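Local coordinates for RIM-binding protein, isoform F (Drosophila melanogaster, PDB 6Q9M) that couples synaptic vesicle recruitment to release sites at the active zone and carries a central array of fibronectin type III domains, at residues V24-S29 with Y42-D47; P9-L14 with Q85-A90; S106-S111 with V163-K168. All blocks are in the same frame, centred on the assembly; numbering follows the deposited sequence.

Contacts 1 and 2 belong to the first fibronectin type III domain and contact 3 to the second. Both segments of contact 1 fall between the two of contact 2 in sequence, and the centres lie 11 Å apart. They touch where strands 12-20 and 23-29 pair: Ser29 N lies 2.8 Å from Lys12 O, a probable hydrogen bond, and Leu14 CD1 packs 3.7 Å from Gly27 O. Contact 3 comes later in the chain, its centre 19 Å from that of contact 2 and 24 Å from that of contact 1. The nearest atoms of contacts 2 and 3 are about 6 Å apart, without touching. Contacts 1 and 3 each bridge the two sheets of their sandwich.

Contact 1 of 3, residues V24-S29 with Y42-D47; sequences VLIGWS and YHVYVD
The core of the first fibronectin type III sandwich is closed here by Trp28, the hallmark tryptophan of the second strand of this fold, which meets Tyr42 and Val44 of the facing sheet. The indole turns its N-H edge to the phenol ring: Trp28 NE1 stands over the centre of the Tyr42 face, 3.2 Å from Tyr42 CD2. The planes meet at 62° in a T-shaped (edge-to-face) pair, with centroids of the Trp28 five-membered ring and the Tyr42 ring 4.4 Å apart. Trp28 CG sits between its backbone N and carbonyl carbon (chi1 63°), which swings the indole across the gap between sheets. At its far end, Trp28 CH2 lies 4.0 Å from Val44 CG2. The other methyl of that valine, Val44 CG1, meets Ile26 CD1 at 3.8 Å, the two side chains lying alongside and running opposite ways. No hydrogen bond links the short segments; their axes come no closer than 10.9 Å, with N-to-C directions 138° apart. Pro11 touches both aromatic residues, Val54 of strand 49-55 packs on Trp28, Val77 of strand 73-81 on Tyr42, and Ile64 of strand 61-65 reaches both Ile26 and Val44.

Contact 2 of 3, residues P9-L14 with Q85-A90; sequences PAPKHL and QTSRDA
Ser87 comes end-on against the flank of the Ala10 methyl, and this small pair carries most of the contact. Ala10 CB lies 3.8 Å from Ser87 CB; the serine CB points almost straight at the methyl, whereas the alanine's own CA-CB bond stands nearly perpendicular to the line joining the two, so they do not meet head on. The backbones come correspondingly close, with Ala10 CA and Ser87 CA 5.6 Å apart. The serine hydroxyl also lies against the alanine, Ser87 OG being 3.9 Å from Ala10 CA, and the same side of the oxygen lies by the next proline, Pro11 CD being 4.0 Å from Ser87 OG. Ser87 places its OG between its own backbone N and carbonyl carbon (chi1 57°), and from there the oxygen serves two purposes: it packs on the apolar surface of Ala10 and Pro11, and it accepts a hydrogen bond from Ser79 N on strand 73-81. No hydrogen bond runs directly between the two segments. Ser79 bridges them instead, since its own hydroxyl donates to Pro9 O, while its backbone is hydrogen-bonded to that of Ser87. The CB of Pro9 turns away; its carbonyl makes the contact, with Pro9 O 4.1 Å from Ser87 CB. Pro11 meets Ser87 through CD, while its ring packs on Val77, Trp28 and Tyr42, so the shallow Ala10-Ser87 pair is continuous with the domain core. Further out, Arg88 forms a salt bridge with Asp6 and Lys12 one with Glu32. The proline-containing lead-in to the first strand thus lies against the loop between strands 73-81 and 93-96, the F-G loop of the fibronectin type III fold.

Contact 3 of 3, residues S106-S111 with V163-K168; sequences SAVRAS and VTVRAK
Val163 meets Val108 through its backbone: the carbonyl oxygen Val163 O lies 4.0 Å from Val108 CG1, a contact of methyl on carbonyl without a hydrogen bond. Its own side chain also turns toward segment 106-111 but stops short of it, with Val163 CG1 4.8 Å from Val108 CG1. It packs instead on Val133, Ile120 and Phe201. Thr164 is the residue nearest in backbone register to Val108, their CA atoms 7.3 Å apart, yet its CB turns away, and the side chain touches Cys134 and Tyr198. This alternation is that of a regular strand with one side buried, and it places the contact in the second fibronectin type III domain: strand 106-111 is an outer member of the three-stranded sheet, strand 160-167 an inner member of the four-stranded one, and the two face each other across the sandwich. Val165 turns inward again and makes the apolar pair of the contact, with Val165 CG2 4.3 Å from Val108 CG1. The other methyl of the partner is just as near, Val108 CG2 also lying 4.3 Å from Val165 CG2, so the valine end comes in with both branches straddling one methyl group. Val108 holds CG1 anti to its backbone nitrogen (chi1 178°), the setting that brings this branch within reach of Val163 O as well. At these separations the packing is light, and 145 Å² is buried between the segments. Val165 is further covered by Trp122 and Pro105, Val108 by Ala197 and Ala199. Arg166 faces the other way and forms a salt bridge from NH2 to Glu139 OE2 of strand 138-143.

Contact 1 of 3, residues V24-S29 with Y42-D47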
loop_
_atom_site.group_PDB
_atom_site.type_symbol
_atom_site.label_atom_id
_atom_site.label_comp_id
_atom_site.label_asym_id
_atom_site.label_seq_id
_atom_site.Cartn_x
_atom_site.Cartn_y
_atom_site.Cartn_z
ATOM N N VAL A 24 0.713 -11.813 -25.639
ATOM C CA VAL A 24 -0.534 -12.184 -24.966
ATOM C C VAL A 24 -1.663 -11.316 -25.499
ATOM O O VAL A 24 -1.458 -10.142 -25.825
ATOM C CB VAL A 24 -0.454 -12.070 -23.421
ATOM C CG1 VAL A 24 0.464 -13.115 -22.822
ATOM C CG2 VAL A 24 -0.051 -10.660 -22.997
ATOM N N LEU A 25 -2.858 -11.898 -25.572
ATOM C CA LEU A 25 -4.075 -11.185 -25.933
ATOM C C LEU A 25 -4.993 -11.097 -24.715
ATOM O O LEU A 25 -5.318 -12.121 -24.106
ATOM C CB LEU A 25 -4.767 -11.897 -27.089
ATOM C CG LEU A 25 -6.091 -11.352 -27.595
ATOM C CD1 LEU A 25 -5.884 -10.055 -28.356
ATOM C CD2 LEU A 25 -6.777 -12.384 -28.467
ATOM N N ILE A 26 -5.384 -9.875 -24.349
ATOM C CA ILE A 26 -6.194 -9.619 -23.168
ATOM C C ILE A 26 -7.457 -8.869 -23.560
ATOM O O ILE A 26 -7.539 -8.230 -24.614
ATOM C CB ILE A 26 -5.461 -8.811 -22.080
ATOM C CG1 ILE A 26 -5.285 -7.368 -22.560
ATOM C CG2 ILE A 26 -4.156 -9.476 -21.667
ATOM C CD1 ILE A 26 -4.566 -6.490 -21.560
ATOM N N GLY A 27 -8.441 -8.942 -22.665
ATOM C CA GLY A 27 -9.660 -8.177 -22.804
ATOM C C GLY A 27 -10.074 -7.634 -21.452
ATOM O O GLY A 27 -9.618 -8.107 -20.408
ATOM N N TRP A 28 -10.926 -6.606 -21.485
ATOM C CA TRP A 28 -11.436 -5.992 -20.262
ATOM C C TRP A 28 -12.777 -5.329 -20.565
ATOM O O TRP A 28 -13.264 -5.338 -21.704
ATOM C CB TRP A 28 -10.424 -5.006 -19.651
ATOM C CG TRP A 28 -10.078 -3.803 -20.504
ATOM C CD1 TRP A 28 -10.687 -2.571 -20.479
ATOM C CD2 TRP A 28 -9.035 -3.714 -21.489
ATOM N NE1 TRP A 28 -10.088 -1.728 -21.386
ATOM C CE2 TRP A 28 -9.081 -2.403 -22.029
ATOM C CE3 TRP A 28 -8.093 -4.620 -21.992
ATOM C CZ2 TRP A 28 -8.211 -1.972 -23.052
ATOM C CZ3 TRP A 28 -7.216 -4.186 -23.006
ATOM C CH2 TRP A 28 -7.290 -2.874 -23.524
ATOM N N SER A 29 -13.385 -4.766 -19.522
ATOM C CA SER A 29 -14.667 -4.085 -19.606
ATOM C C SER A 29 -14.516 -2.644 -19.136
ATOM O O SER A 29 -13.675 -2.354 -18.277
ATOM C CB SER A 29 -15.726 -4.790 -18.752
ATOM O OG SER A 29 -15.805 -6.163 -19.080
ATOM N N TYR A 42 -7.347 4.040 -22.377
ATOM C CA TYR A 42 -6.797 3.017 -21.510
ATOM C C TYR A 42 -5.290 2.900 -21.720
ATOM O O TYR A 42 -4.780 3.083 -22.830
ATOM C CB TYR A 42 -7.443 1.652 -21.773
ATOM C CG TYR A 42 -8.928 1.593 -21.587
ATOM C CD1 TYR A 42 -9.801 1.862 -22.640
ATOM C CD2 TYR A 42 -9.468 1.252 -20.363
ATOM C CE1 TYR A 42 -11.178 1.800 -22.462
ATOM C CE2 TYR A 42 -10.834 1.176 -20.180
ATOM C CZ TYR A 42 -11.686 1.454 -21.226
ATOM O OH TYR A 42 -13.045 1.391 -21.006
ATOM N N HIS A 43 -4.591 2.583 -20.633
ATOM C CA HIS A 43 -3.153 2.361 -20.622
ATOM C C HIS A 43 -2.909 0.932 -20.161
ATOM O O HIS A 43 -3.325 0.553 -19.059
ATOM C CB HIS A 43 -2.446 3.334 -19.680
ATOM C CG HIS A 43 -2.213 4.690 -20.256
ATOM N ND1 HIS A 43 -2.570 5.027 -21.542
ATOM C CD2 HIS A 43 -1.650 5.799 -19.719
ATOM C CE1 HIS A 43 -2.233 6.284 -21.779
ATOM N NE2 HIS A 43 -1.676 6.776 -20.687
ATOM N N VAL A 44 -2.247 0.136 -20.998
ATOM C CA VAL A 44 -1.939 -1.251 -20.670
ATOM C C VAL A 44 -0.486 -1.329 -20.239
ATOM O O VAL A 44 0.410 -0.882 -20.967
ATOM C CB VAL A 44 -2.215 -2.180 -21.856
ATOM C CG1 VAL A 44 -2.047 -3.621 -21.422
ATOM C CG2 VAL A 44 -3.623 -1.933 -22.371
ATOM N N TYR A 45 -0.254 -1.880 -19.052
ATOM C CA TYR A 45 1.081 -2.027 -18.487
ATOM C C TYR A 45 1.444 -3.495 -18.338
ATOM O O TYR A 45 0.583 -4.341 -18.076
ATOM C CB TYR A 45 1.189 -1.362 -17.125
ATOM C CG TYR A 45 1.032 0.136 -17.167
ATOM C CD1 TYR A 45 -0.226 0.712 -17.266
ATOM C CD2 TYR A 45 2.137 0.970 -17.111
ATOM C CE1 TYR A 45 -0.380 2.071 -17.309
ATOM C CE2 TYR A 45 1.985 2.338 -17.153
ATOM C CZ TYR A 45 0.720 2.881 -17.249
ATOM O OH TYR A 45 0.543 4.245 -17.289
ATOM N N VAL A 46 2.736 -3.784 -18.486
ATOM C CA VAL A 46 3.291 -5.099 -18.183
ATOM C C VAL A 46 4.503 -4.877 -17.290
ATOM O O VAL A 46 5.436 -4.158 -17.670
ATOM C CB VAL A 46 3.671 -5.871 -19.464
ATOM C CG1 VAL A 46 4.343 -7.182 -19.129
ATOM C CG2 VAL A 46 2.432 -6.132 -20.317
ATOM N N ASP A 47 4.476 -5.472 -16.100
ATOM C CA ASP A 47 5.475 -5.236 -15.057
ATOM C C ASP A 47 5.812 -3.754 -14.936
ATOM O O ASP A 47 6.975 -3.357 -14.875
ATOM C CB ASP A 47 6.737 -6.061 -15.290
ATOM C CG ASP A 47 6.432 -7.501 -15.680
ATOM O OD1 ASP A 47 5.393 -8.030 -15.233
ATOM O OD2 ASP A 47 7.227 -8.101 -16.443
#

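Contact 2 of 3, residues P9-L14 with Q85-A90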
loop_
_atom_site.group_PDB
_atom_site.type_symbol
_atom_site.label_atom_id
_atom_site.label_comp_id
_atom_site.label_asym_id
_atom_site.label_seq_id
_atom_site.Cartn_x
_atom_site.Cartn_y
_atom_site.Cartn_z
ATOM N N PRO A 9 -12.604 5.964 -11.694
ATOM C CA PRO A 9 -13.097 4.593 -11.882
ATOM C C PRO A 9 -12.188 3.787 -12.801
ATOM O O PRO A 9 -11.609 4.312 -13.758
ATOM C CB PRO A 9 -14.491 4.799 -12.503
ATOM C CG PRO A 9 -14.899 6.148 -12.073
ATOM C CD PRO A 9 -13.644 6.969 -11.977
ATOM N N ALA A 10 -12.098 2.493 -12.521
ATOM C CA ALA A 10 -11.112 1.618 -13.129
ATOM C C ALA A 10 -11.763 0.529 -13.977
ATOM O O ALA A 10 -12.924 0.165 -13.753
ATOM C CB ALA A 10 -10.253 0.978 -12.028
ATOM N N PRO A 11 -11.041 -0.023 -14.952
ATOM C CA PRO A 11 -11.611 -1.102 -15.767
ATOM C C PRO A 11 -11.859 -2.340 -14.924
ATOM O O PRO A 11 -11.321 -2.495 -13.832
ATOM C CB PRO A 11 -10.540 -1.366 -16.848
ATOM C CG PRO A 11 -9.534 -0.227 -16.716
ATOM C CD PRO A 11 -9.616 0.199 -15.262
ATOM N N LYS A 12 -12.721 -3.213 -15.434
ATOM C CA LYS A 12 -13.109 -4.436 -14.744
ATOM C C LYS A 12 -12.968 -5.630 -15.685
ATOM O O LYS A 12 -12.790 -5.485 -16.893
ATOM C CB LYS A 12 -14.544 -4.335 -14.204
ATOM C CG LYS A 12 -14.871 -2.986 -13.548
ATOM C CD LYS A 12 -16.385 -2.736 -13.418
ATOM C CE LYS A 12 -17.181 -4.031 -13.331
ATOM N NZ LYS A 12 -18.524 -3.851 -12.685
ATOM N N HIS A 13 -13.071 -6.825 -15.105
ATOM C CA HIS A 13 -13.130 -8.078 -15.853
ATOM C C HIS A 13 -11.916 -8.249 -16.765
ATOM O O HIS A 13 -12.018 -8.748 -17.890
ATOM C CB HIS A 13 -14.439 -8.181 -16.635
ATOM C CG HIS A 13 -15.650 -8.184 -15.756
ATOM N ND1 HIS A 13 -16.484 -7.093 -15.630
ATOM C CD2 HIS A 13 -16.149 -9.135 -14.930
ATOM C CE1 HIS A 13 -17.458 -7.380 -14.784
ATOM N NE2 HIS A 13 -17.278 -8.612 -14.345
ATOM N N LEU A 14 -10.749 -7.873 -16.246
ATOM C CA LEU A 14 -9.487 -8.128 -16.920
ATOM C C LEU A 14 -9.329 -9.621 -17.188
ATOM O O LEU A 14 -9.468 -10.448 -16.282
ATOM C CB LEU A 14 -8.345 -7.614 -16.060
ATOM C CG LEU A 14 -6.948 -7.766 -16.626
ATOM C CD1 LEU A 14 -6.937 -7.277 -18.062
ATOM C CD2 LEU A 14 -5.918 -7.032 -15.772
ATOM N N GLN A 85 -5.584 12.239 -15.653
ATOM C CA GLN A 85 -5.618 11.496 -14.402
ATOM C C GLN A 85 -5.945 10.028 -14.673
ATOM O O GLN A 85 -6.668 9.695 -15.615
ATOM C CB GLN A 85 -6.681 12.080 -13.468
ATOM C CG GLN A 85 -6.208 13.193 -12.548
ATOM C CD GLN A 85 -7.268 13.578 -11.514
ATOM O OE1 GLN A 85 -8.334 14.093 -11.864
ATOM N NE2 GLN A 85 -6.975 13.334 -10.236
ATOM N N THR A 86 -5.399 9.142 -13.842
ATOM C CA THR A 86 -5.504 7.706 -14.078
ATOM C C THR A 86 -5.997 6.986 -12.829
ATOM O O THR A 86 -5.961 7.523 -11.721
ATOM C CB THR A 86 -4.169 7.077 -14.519
ATOM O OG1 THR A 86 -3.189 7.250 -13.488
ATOM C CG2 THR A 86 -3.659 7.707 -15.812
ATOM N N SER A 87 -6.466 5.757 -13.030
ATOM C CA SER A 87 -6.732 4.827 -11.944
ATOM C C SER A 87 -5.451 4.064 -11.594
ATOM O O SER A 87 -4.462 4.091 -12.332
ATOM C CB SER A 87 -7.847 3.854 -12.323
ATOM O OG SER A 87 -7.512 3.157 -13.513
ATOM N N ARG A 88 -5.480 3.366 -10.457
ATOM C CA ARG A 88 -4.308 2.648 -9.968
ATOM C C ARG A 88 -4.265 1.232 -10.522
ATOM O O ARG A 88 -5.294 0.637 -10.847
ATOM C CB ARG A 88 -4.298 2.602 -8.448
ATOM C CG ARG A 88 -4.445 3.967 -7.817
ATOM C CD ARG A 88 -4.025 3.952 -6.368
ATOM N NE ARG A 88 -4.241 5.248 -5.734
ATOM C CZ ARG A 88 -3.289 6.157 -5.549
ATOM N NH1 ARG A 88 -2.047 5.902 -5.948
ATOM N NH2 ARG A 88 -3.577 7.315 -4.955
ATOM N N ASP A 89 -3.046 0.696 -10.636
ATOM C CA ASP A 89 -2.882 -0.667 -11.136
ATOM C C ASP A 89 -3.663 -1.672 -10.292
ATOM O O ASP A 89 -4.272 -2.602 -10.836
ATOM C CB ASP A 89 -1.393 -1.053 -11.158
ATOM C CG ASP A 89 -0.629 -0.432 -12.328
ATOM O OD1 ASP A 89 0.614 -0.349 -12.255
ATOM O OD2 ASP A 89 -1.259 -0.025 -13.325
ATOM N N ALA A 90 -3.666 -1.492 -8.962
ATOM C CA ALA A 90 -4.256 -2.461 -8.042
ATOM C C ALA A 90 -5.743 -2.657 -8.251
ATOM O O ALA A 90 -6.306 -3.616 -7.700
ATOM C CB ALA A 90 -4.034 -2.029 -6.587
#

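Contact 3 of 3, residues S106-S111 with V163-K168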
loop_
_atom_site.group_PDB
_atom_site.type_symbol
_atom_site.label_atom_id
_atom_site.label_comp_id
_atom_site.label_asym_id
_atom_site.label_seq_id
_atom_site.Cartn_x
_atom_site.Cartn_y
_atom_site.Cartn_z
ATOM N N SER A 106 -0.506 -9.181 -2.141
ATOM C CA SER A 106 0.817 -8.817 -1.650
ATOM C C SER A 106 0.811 -7.349 -1.255
ATOM O O SER A 106 -0.155 -6.620 -1.494
ATOM C CB SER A 106 1.906 -9.056 -2.706
ATOM O OG SER A 106 1.837 -8.089 -3.754
ATOM N N ALA A 107 1.927 -6.908 -0.685
ATOM C CA ALA A 107 2.131 -5.503 -0.329
ATOM C C ALA A 107 1.013 -4.969 0.564
ATOM O O ALA A 107 0.541 -3.846 0.395
ATOM C CB ALA A 107 2.283 -4.631 -1.586
ATOM N N VAL A 108 0.584 -5.785 1.527
ATOM C CA VAL A 108 -0.445 -5.373 2.476
ATOM C C VAL A 108 0.107 -4.272 3.375
ATOM O O VAL A 108 1.158 -4.434 4.003
ATOM C CB VAL A 108 -0.903 -6.580 3.308
ATOM C CG1 VAL A 108 -1.951 -6.147 4.351
ATOM C CG2 VAL A 108 -1.448 -7.700 2.389
ATOM N N ARG A 109 -0.583 -3.134 3.435
ATOM C CA ARG A 109 -0.064 -1.998 4.190
ATOM C C ARG A 109 -1.168 -1.365 5.018
ATOM O O ARG A 109 -2.326 -1.304 4.595
ATOM C CB ARG A 109 0.534 -0.891 3.290
ATOM C CG ARG A 109 1.325 -1.359 2.079
ATOM C CD ARG A 109 1.606 -0.201 1.084
ATOM N NE ARG A 109 0.492 0.132 0.180
ATOM C CZ ARG A 109 0.112 -0.598 -0.872
ATOM N NH1 ARG A 109 0.735 -1.731 -1.168
ATOM N NH2 ARG A 109 -0.901 -0.199 -1.632
ATOM N N ALA A 110 -0.781 -0.851 6.183
ATOM C CA ALA A 110 -1.659 -0.079 7.050
ATOM C C ALA A 110 -1.227 1.375 6.997
ATOM O O ALA A 110 -0.030 1.670 7.059
ATOM C CB ALA A 110 -1.606 -0.579 8.494
ATOM N N SER A 111 -2.199 2.276 6.871
ATOM C CA SER A 111 -1.918 3.705 6.836
ATOM C C SER A 111 -3.074 4.439 7.499
ATOM O O SER A 111 -4.071 3.829 7.897
ATOM C CB SER A 111 -1.690 4.201 5.403
ATOM O OG SER A 111 -2.879 4.075 4.644
ATOM N N VAL A 163 -2.977 -7.726 10.323
ATOM C CA VAL A 163 -4.083 -7.825 9.379
ATOM C C VAL A 163 -3.582 -8.535 8.133
ATOM O O VAL A 163 -2.469 -8.262 7.663
ATOM C CB VAL A 163 -4.691 -6.434 9.074
ATOM C CG1 VAL A 163 -3.631 -5.449 8.799
ATOM C CG2 VAL A 163 -5.686 -6.523 7.901
ATOM N N THR A 164 -4.385 -9.480 7.644
ATOM C CA THR A 164 -4.107 -10.259 6.443
ATOM C C THR A 164 -5.218 -10.033 5.425
ATOM O O THR A 164 -6.335 -9.640 5.776
ATOM C CB THR A 164 -4.009 -11.752 6.750
ATOM O OG1 THR A 164 -5.316 -12.234 7.072
ATOM C CG2 THR A 164 -3.103 -12.000 7.942
ATOM N N VAL A 165 -4.910 -10.309 4.161
ATOM C CA VAL A 165 -5.870 -10.199 3.070
ATOM C C VAL A 165 -5.764 -11.447 2.203
ATOM O O VAL A 165 -4.661 -11.874 1.853
ATOM C CB VAL A 165 -5.637 -8.933 2.229
ATOM C CG1 VAL A 165 -6.663 -8.861 1.090
ATOM C CG2 VAL A 165 -5.715 -7.691 3.102
ATOM N N ARG A 166 -6.901 -12.048 1.874
ATOM C CA ARG A 166 -6.884 -13.237 1.042
ATOM C C ARG A 166 -8.022 -13.119 0.022
ATOM O O ARG A 166 -9.020 -12.415 0.232
ATOM C CB ARG A 166 -6.878 -14.464 2.018
ATOM C CG ARG A 166 -7.873 -14.324 3.196
ATOM C CD ARG A 166 -8.079 -15.691 3.716
ATOM N NE ARG A 166 -9.259 -16.021 4.513
ATOM C CZ ARG A 166 -10.572 -15.977 4.252
ATOM N NH1 ARG A 166 -11.069 -16.097 2.993
ATOM N NH2 ARG A 166 -11.354 -16.253 5.306
ATOM N N ALA A 167 -7.815 -13.735 -1.136
ATOM C CA ALA A 167 -8.789 -13.709 -2.215
ATOM C C ALA A 167 -9.723 -14.899 -2.097
ATOM O O ALA A 167 -9.260 -16.036 -1.978
ATOM C CB ALA A 167 -8.096 -13.740 -3.581
ATOM N N LYS A 168 -11.027 -14.647 -2.095
ATOM C CA LYS A 168 -11.951 -15.769 -2.173
ATOM C C LYS A 168 -12.104 -16.175 -3.634
ATOM O O LYS A 168 -11.991 -15.342 -4.540
ATOM C CB LYS A 168 -13.298 -15.429 -1.543
ATOM C CG LYS A 168 -14.102 -16.680 -1.156
ATOM C CD LYS A 168 -13.250 -17.692 -0.373
ATOM C CE LYS A 168 -13.511 -19.135 -0.830
ATOM N NZ LYS A 168 -12.431 -20.090 -0.437
#